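Local atomic coordinates of 2-oxo-1,2-dihydroquinoline 8-monooxygenase, oxygenase component (Pseudomonas putida, PDB entry 1Z02), a protein that probably catalyses, as the oxygenase component of a Rieske-type monooxygenase, the 8-hydroxylation of 2-oxo-1,2-dihydroquinoline, using a [2Fe-2S] cluster and a separate iron centre. Residues A24-Q27 with S28-P32; I395-R398 with K399-R403. All coordinates share one frame; numbering follows the deposited sequence.

Interaction 1: residues A24-Q27 with S28-P32; sequences AKTQ and SQYQP
Tyr30 turns its ring back over Gln27 because chi1 (52°) places CG between its own backbone N and carbonyl carbon, and Ser28 uses the same kind of torsion (chi1 71°) to bring OG onto the carbonyl of Lys25. The phenol ring receives Gln27 CA over one face, a CH-pi contact with CA 3.9 Å from the ring centroid and 18° off its normal. Gln27 CG reaches Tyr30 OH at 3.7 Å, and the methyl CG2 of Thr26 meets Tyr30 CE2 at 3.8 Å, so the flat aromatic group rests on carbon atoms of residues three and four back. An alanine in place of Tyr30 would probably leave Gln27 CA and the Thr26 methyl without their aromatic cover and deprive Arg398 of its cation-pi partner.

The short helix 24-27 ends here. Ser28 N still makes an i to i-4 bond to Ala24 O (3.1 Å), but Gln29 N and Tyr30 N turn to Thr26 O and Gln27 O, three residues back, each donor standing well above the carbonyl plane. Serine suits this end: Ser28 OG donates to Lys25 O at 2.6 Å, its small side chain doubling back on the helix. The bent chain of Lys25 packs CE 3.5 Å from Gln29 OE1, an oxygen hydrogen-bonded to Lys399. A water donates to Gln31 OE1 (2.6 Å) and weakly to Gln27 O. Backbone bonds of i to i-3 spacing, one serine hydroxyl and, weakly, a water thus satisfy carbonyls of the ending helix, while Tyr30, itself the N-cap of helix 31-34, links it to Arg398 of helix 392-404.

Interaction 2: residues I395-R398 with K399-R403; sequences ITWR and KLASR
Lys399 lays its extended aliphatic chain beside Ile395, the two side chains pointing the same way. Its CG is anti to the carbonyl carbon (chi1 -69°) and the chain runs straight beyond it, which carries CE to 3.8 Å from Ile395 CG2. A long lysine fits here: its methylenes pack on the isoleucine while NZ reaches out to Gln29.

Arg398 faces another side of the helix. Its carbonyl O is gripped by two donors of Ser402, N at 2.9 Å and OG at 2.8 Å, which arrive from opposite faces of the carbonyl plane; a small serine can turn its hydroxyl back in this way. The buried guanidinium is held by salt bridges to Glu385 and Glu214, which probably offset its charge.

On a third side, Trp397 spreads its indole over the next turn. The short side chain of Ala401 puts its CB directly over one face of the six-membered ring, 4.1 Å from the centroid. Leu400 CD1 meets CE3 of Trp397 at 4.1 Å, continuing this apolar surface toward Met262 of strand 261-264. Regular i to i-4 bonding and residues three or four apart touching along each side are characteristic of an alpha-helix, here helix 392-404 packed against the beta-sheet of the ring-hydroxylase domain.

Interaction 1 lies on the outer side of interaction 2, their centres about 9 Å apart, so the N-terminal segment 24-32 packs on helix 392-404, late in the chain. The hydrogen bond between Gln29 OE1 and Lys399 NZ spans 3.1 Å, and Tyr30 OH lies 3.4 Å from Arg398 NH2. Farther along, Tyr30 CA packs on Ser402 OG at 3.2 Å and Pro32 CD on Ser402 CB at 3.7 Å. Both contacts lie away from the iron ligands His221, His225 and Asp365. Arg398 nevertheless comes close to Arg87 of the second subunit, a residue of that subunit's [2Fe-2S] cluster pocket, which places interaction 2 near a subunit boundary.

Interaction 1: residues A24-Q27 with S28-P32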
ATOM      1  N   ALA A  24       2.870  24.952 -25.569  1.00 15.09           N
ATOM      2  CA  ALA A  24       2.836  23.690 -26.300  1.00 14.32           C
ATOM      3  C   ALA A  24       4.087  23.408 -27.111  1.00 15.16           C
ATOM      4  O   ALA A  24       4.574  22.279 -27.139  1.00 13.84           O
ATOM      5  CB  ALA A  24       1.618  23.646 -27.202  1.00 14.81           C
ATOM      6  N   LYS A  25       4.602  24.429 -27.783  1.00 18.04           N
ATOM      7  CA  LYS A  25       5.799  24.258 -28.598  1.00 20.56           C
ATOM      8  C   LYS A  25       6.977  23.842 -27.720  1.00 19.09           C
ATOM      9  O   LYS A  25       7.735  22.930 -28.062  1.00 20.82           O
ATOM     10  CB  LYS A  25       6.133  25.562 -29.328  1.00 24.61           C
ATOM     11  CG  LYS A  25       6.974  25.359 -30.591  1.00 32.74           C
ATOM     12  CD  LYS A  25       8.405  24.910 -30.301  1.00 37.30           C
ATOM     13  CE  LYS A  25       9.367  26.089 -30.270  1.00 40.87           C
ATOM     14  NZ  LYS A  25       9.159  26.995 -29.113  1.00 41.18           N
ATOM     15  N   THR A  26       7.121  24.520 -26.586  1.00 15.58           N
ATOM     16  CA  THR A  26       8.195  24.237 -25.647  1.00 13.87           C
ATOM     17  C   THR A  26       8.098  22.851 -25.025  1.00 11.72           C
ATOM     18  O   THR A  26       9.104  22.151 -24.915  1.00 13.26           O
ATOM     19  CB  THR A  26       8.215  25.289 -24.536  1.00 13.84           C
ATOM     20  OG1 THR A  26       8.496  26.571 -25.113  1.00 13.62           O
ATOM     21  CG2 THR A  26       9.272  24.953 -23.480  1.00 12.92           C
ATOM     22  N   GLN A  27       6.895  22.452 -24.618  1.00 10.99           N
ATOM     23  CA  GLN A  27       6.713  21.140 -24.001  1.00 13.25           C
ATOM     24  C   GLN A  27       7.026  20.004 -24.966  1.00 14.40           C
ATOM     25  O   GLN A  27       7.508  18.940 -24.554  1.00 14.94           O
ATOM     26  CB  GLN A  27       5.283  20.979 -23.476  1.00 11.26           C
ATOM     27  CG  GLN A  27       4.869  22.067 -22.501  1.00 12.17           C
ATOM     28  CD  GLN A  27       3.640  21.710 -21.690  1.00 10.41           C
ATOM     29  OE1 GLN A  27       2.998  22.589 -21.109  1.00 13.06           O
ATOM     30  NE2 GLN A  27       3.314  20.420 -21.625  1.00  8.93           N
ATOM     31  N   SER A  28       6.767  20.232 -26.248  1.00 15.51           N
ATOM     32  CA  SER A  28       7.018  19.206 -27.256  1.00 16.73           C
ATOM     33  C   SER A  28       8.510  18.966 -27.405  1.00 17.65           C
ATOM     34  O   SER A  28       8.928  17.942 -27.945  1.00 17.78           O
ATOM     35  CB  SER A  28       6.429  19.615 -28.613  1.00 18.04           C
ATOM     36  OG  SER A  28       7.170  20.675 -29.201  1.00 18.64           O
ATOM     37  N   GLN A  29       9.311  19.911 -26.918  1.00 17.08           N
ATOM     38  CA  GLN A  29      10.760  19.796 -27.010  1.00 16.40           C
ATOM     39  C   GLN A  29      11.385  18.978 -25.885  1.00 14.72           C
ATOM     40  O   GLN A  29      12.606  18.795 -25.847  1.00 13.35           O
ATOM     41  CB  GLN A  29      11.392  21.189 -27.081  1.00 18.44           C
ATOM     42  CG  GLN A  29      11.161  21.882 -28.434  1.00 20.91           C
ATOM     43  CD  GLN A  29      11.656  23.315 -28.469  1.00 24.99           C
ATOM     44  OE1 GLN A  29      11.047  24.207 -27.882  1.00 27.33           O
ATOM     45  NE2 GLN A  29      12.770  23.542 -29.155  1.00 28.15           N
ATOM     46  N   TYR A  30      10.560  18.503 -24.956  1.00 13.31           N
ATOM     47  CA  TYR A  30      11.069  17.659 -23.883  1.00 12.48           C
ATOM     48  C   TYR A  30      10.137  16.506 -23.540  1.00 12.19           C
ATOM     49  O   TYR A  30       9.942  16.167 -22.372  1.00  9.73           O
ATOM     50  CB  TYR A  30      11.435  18.475 -22.631  1.00 10.84           C
ATOM     51  CG  TYR A  30      10.397  19.419 -22.062  1.00  9.78           C
ATOM     52  CD1 TYR A  30       9.289  18.946 -21.363  1.00  9.80           C
ATOM     53  CD2 TYR A  30      10.575  20.798 -22.150  1.00  8.63           C
ATOM     54  CE1 TYR A  30       8.391  19.824 -20.758  1.00  7.58           C
ATOM     55  CE2 TYR A  30       9.686  21.684 -21.551  1.00  8.97           C
ATOM     56  CZ  TYR A  30       8.599  21.194 -20.853  1.00  8.24           C
ATOM     57  OH  TYR A  30       7.754  22.089 -20.237  1.00  9.19           O
ATOM     58  N   GLN A  31       9.578  15.896 -24.585  1.00 11.16           N
ATOM     59  CA  GLN A  31       8.691  14.750 -24.435  1.00  9.59           C
ATOM     60  C   GLN A  31       9.473  13.549 -23.898  1.00  8.24           C
ATOM     61  O   GLN A  31       8.976  12.822 -23.042  1.00  7.10           O
ATOM     62  CB  GLN A  31       8.041  14.384 -25.777  1.00  9.09           C
ATOM     63  CG  GLN A  31       6.988  13.265 -25.678  1.00 10.08           C
ATOM     64  CD  GLN A  31       5.858  13.596 -24.715  1.00 12.40           C
ATOM     65  OE1 GLN A  31       5.212  14.636 -24.838  1.00 14.80           O
ATOM     66  NE2 GLN A  31       5.609  12.710 -23.753  1.00 11.76           N
ATOM     67  N   PRO A  32      10.707  13.320 -24.390  1.00  8.34           N
ATOM     68  CA  PRO A  32      11.495  12.184 -23.898  1.00  8.88           C
ATOM     69  C   PRO A  32      11.735  12.255 -22.381  1.00 11.72           C
ATOM     70  O   PRO A  32      11.788  11.226 -21.698  1.00 12.38           O
ATOM     71  CB  PRO A  32      12.794  12.296 -24.691  1.00 11.85           C
ATOM     72  CG  PRO A  32      12.331  12.859 -25.995  1.00  8.28           C
ATOM     73  CD  PRO A  32      11.375  13.947 -25.545  1.00  9.69           C
TER
HETATM   74  O   HOH W   1       5.062  17.194 -24.476  1.00 23.49           O

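Interaction 2: residues I395-R398 with K399-R403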
ATOM      1  N   ILE A 395      13.875  24.177 -17.910  1.00 12.85           N
ATOM      2  CA  ILE A 395      13.435  23.894 -19.275  1.00 12.02           C
ATOM      3  C   ILE A 395      14.640  23.578 -20.161  1.00 12.42           C
ATOM      4  O   ILE A 395      14.625  22.610 -20.926  1.00 11.35           O
ATOM      5  CB  ILE A 395      12.635  25.081 -19.860  1.00 14.82           C
ATOM      6  CG1 ILE A 395      11.318  25.243 -19.087  1.00 14.12           C
ATOM      7  CG2 ILE A 395      12.375  24.861 -21.350  1.00 11.89           C
ATOM      8  CD1 ILE A 395      10.487  26.432 -19.507  1.00 15.68           C
ATOM      9  N   THR A 396      15.692  24.378 -20.040  1.00 12.32           N
ATOM     10  CA  THR A 396      16.891  24.158 -20.832  1.00 14.15           C
ATOM     11  C   THR A 396      17.482  22.792 -20.511  1.00 13.62           C
ATOM     12  O   THR A 396      18.009  22.111 -21.395  1.00 13.79           O
ATOM     13  CB  THR A 396      17.947  25.236 -20.555  1.00 14.64           C
ATOM     14  OG1 THR A 396      17.409  26.516 -20.889  1.00 14.36           O
ATOM     15  CG2 THR A 396      19.202  24.986 -21.387  1.00 16.06           C
ATOM     16  N   TRP A 397      17.400  22.394 -19.242  1.00 11.72           N
ATOM     17  CA  TRP A 397      17.927  21.098 -18.831  1.00 11.30           C
ATOM     18  C   TRP A 397      17.072  19.974 -19.407  1.00 10.29           C
ATOM     19  O   TRP A 397      17.604  18.983 -19.910  1.00 12.13           O
ATOM     20  CB  TRP A 397      17.997  21.020 -17.298  1.00 10.83           C
ATOM     21  CG  TRP A 397      17.792  19.640 -16.715  1.00  8.28           C
ATOM     22  CD1 TRP A 397      16.701  19.196 -16.024  1.00  9.47           C
ATOM     23  CD2 TRP A 397      18.693  18.529 -16.796  1.00  8.72           C
ATOM     24  NE1 TRP A 397      16.865  17.877 -15.669  1.00  7.69           N
ATOM     25  CE2 TRP A 397      18.078  17.442 -16.132  1.00  6.87           C
ATOM     26  CE3 TRP A 397      19.962  18.347 -17.366  1.00  6.14           C
ATOM     27  CZ2 TRP A 397      18.685  16.188 -16.027  1.00  5.95           C
ATOM     28  CZ3 TRP A 397      20.565  17.098 -17.262  1.00  6.83           C
ATOM     29  CH2 TRP A 397      19.922  16.034 -16.594  1.00  4.69           C
ATOM     30  N   ARG A 398      15.753  20.134 -19.360  1.00 10.15           N
ATOM     31  CA  ARG A 398      14.861  19.110 -19.893  1.00 12.19           C
ATOM     32  C   ARG A 398      15.099  18.901 -21.380  1.00 11.76           C
ATOM     33  O   ARG A 398      15.120  17.767 -21.855  1.00 12.00           O
ATOM     34  CB  ARG A 398      13.397  19.485 -19.651  1.00 11.07           C
ATOM     35  CG  ARG A 398      12.989  19.508 -18.181  1.00 12.49           C
ATOM     36  CD  ARG A 398      11.501  19.706 -18.067  1.00  8.12           C
ATOM     37  NE  ARG A 398      11.076  20.008 -16.707  1.00  9.95           N
ATOM     38  CZ  ARG A 398       9.857  20.452 -16.400  1.00  7.37           C
ATOM     39  NH1 ARG A 398       9.528  20.712 -15.143  1.00  7.35           N
ATOM     40  NH2 ARG A 398       8.966  20.641 -17.365  1.00  7.79           N
ATOM     41  N   LYS A 399      15.284  19.989 -22.118  1.00 12.55           N
ATOM     42  CA  LYS A 399      15.520  19.890 -23.549  1.00 12.12           C
ATOM     43  C   LYS A 399      16.818  19.162 -23.877  1.00 12.45           C
ATOM     44  O   LYS A 399      16.833  18.271 -24.719  1.00 12.98           O
ATOM     45  CB  LYS A 399      15.559  21.280 -24.178  1.00 15.42           C
ATOM     46  CG  LYS A 399      14.230  21.996 -24.213  1.00 15.41           C
ATOM     47  CD  LYS A 399      14.363  23.289 -24.987  1.00 18.72           C
ATOM     48  CE  LYS A 399      13.064  24.066 -25.011  1.00 21.73           C
ATOM     49  NZ  LYS A 399      13.190  25.281 -25.868  1.00 22.22           N
ATOM     50  N   LEU A 400      17.910  19.541 -23.221  1.00 11.59           N
ATOM     51  CA  LEU A 400      19.191  18.907 -23.490  1.00 10.80           C
ATOM     52  C   LEU A 400      19.181  17.448 -23.046  1.00 10.44           C
ATOM     53  O   LEU A 400      19.806  16.599 -23.671  1.00 10.93           O
ATOM     54  CB  LEU A 400      20.328  19.678 -22.801  1.00 10.86           C
ATOM     55  CG  LEU A 400      20.631  19.502 -21.308  1.00 13.00           C
ATOM     56  CD1 LEU A 400      21.566  18.320 -21.086  1.00 11.47           C
ATOM     57  CD2 LEU A 400      21.282  20.763 -20.792  1.00 15.52           C
ATOM     58  N   ALA A 401      18.470  17.152 -21.966  1.00 10.43           N
ATOM     59  CA  ALA A 401      18.394  15.775 -21.478  1.00 11.61           C
ATOM     60  C   ALA A 401      17.626  14.929 -22.497  1.00 11.14           C
ATOM     61  O   ALA A 401      17.975  13.774 -22.756  1.00 11.84           O
ATOM     62  CB  ALA A 401      17.695  15.740 -20.128  1.00  9.62           C
ATOM     63  N   SER A 402      16.578  15.510 -23.071  1.00 11.10           N
ATOM     64  CA  SER A 402      15.769  14.802 -24.061  1.00 13.55           C
ATOM     65  C   SER A 402      16.590  14.518 -25.310  1.00 14.89           C
ATOM     66  O   SER A 402      16.470  13.454 -25.916  1.00 16.03           O
ATOM     67  CB  SER A 402      14.538  15.624 -24.449  1.00 10.83           C
ATOM     68  OG  SER A 402      13.711  15.898 -23.334  1.00  8.63           O
ATOM     69  N   ARG A 403      17.437  15.466 -25.687  1.00 17.12           N
ATOM     70  CA  ARG A 403      18.259  15.311 -26.877  1.00 21.11           C
ATOM     71  C   ARG A 403      19.467  14.395 -26.752  1.00 19.56           C
ATOM     72  O   ARG A 403      19.794  13.684 -27.698  1.00 18.88           O
ATOM     73  CB  ARG A 403      18.715  16.683 -27.366  1.00 29.02           C
ATOM     74  CG  ARG A 403      17.605  17.486 -28.024  1.00 39.34           C
ATOM     75  CD  ARG A 403      18.099  18.867 -28.413  1.00 49.35           C
ATOM     76  NE  ARG A 403      18.131  19.779 -27.277  1.00 57.87           N
ATOM     77  CZ  ARG A 403      19.106  20.652 -27.037  1.00 60.48           C
ATOM     78  NH1 ARG A 403      20.149  20.741 -27.848  1.00 62.38           N
ATOM     79  NH2 ARG A 403      19.039  21.451 -25.982  1.00 60.57           N
TER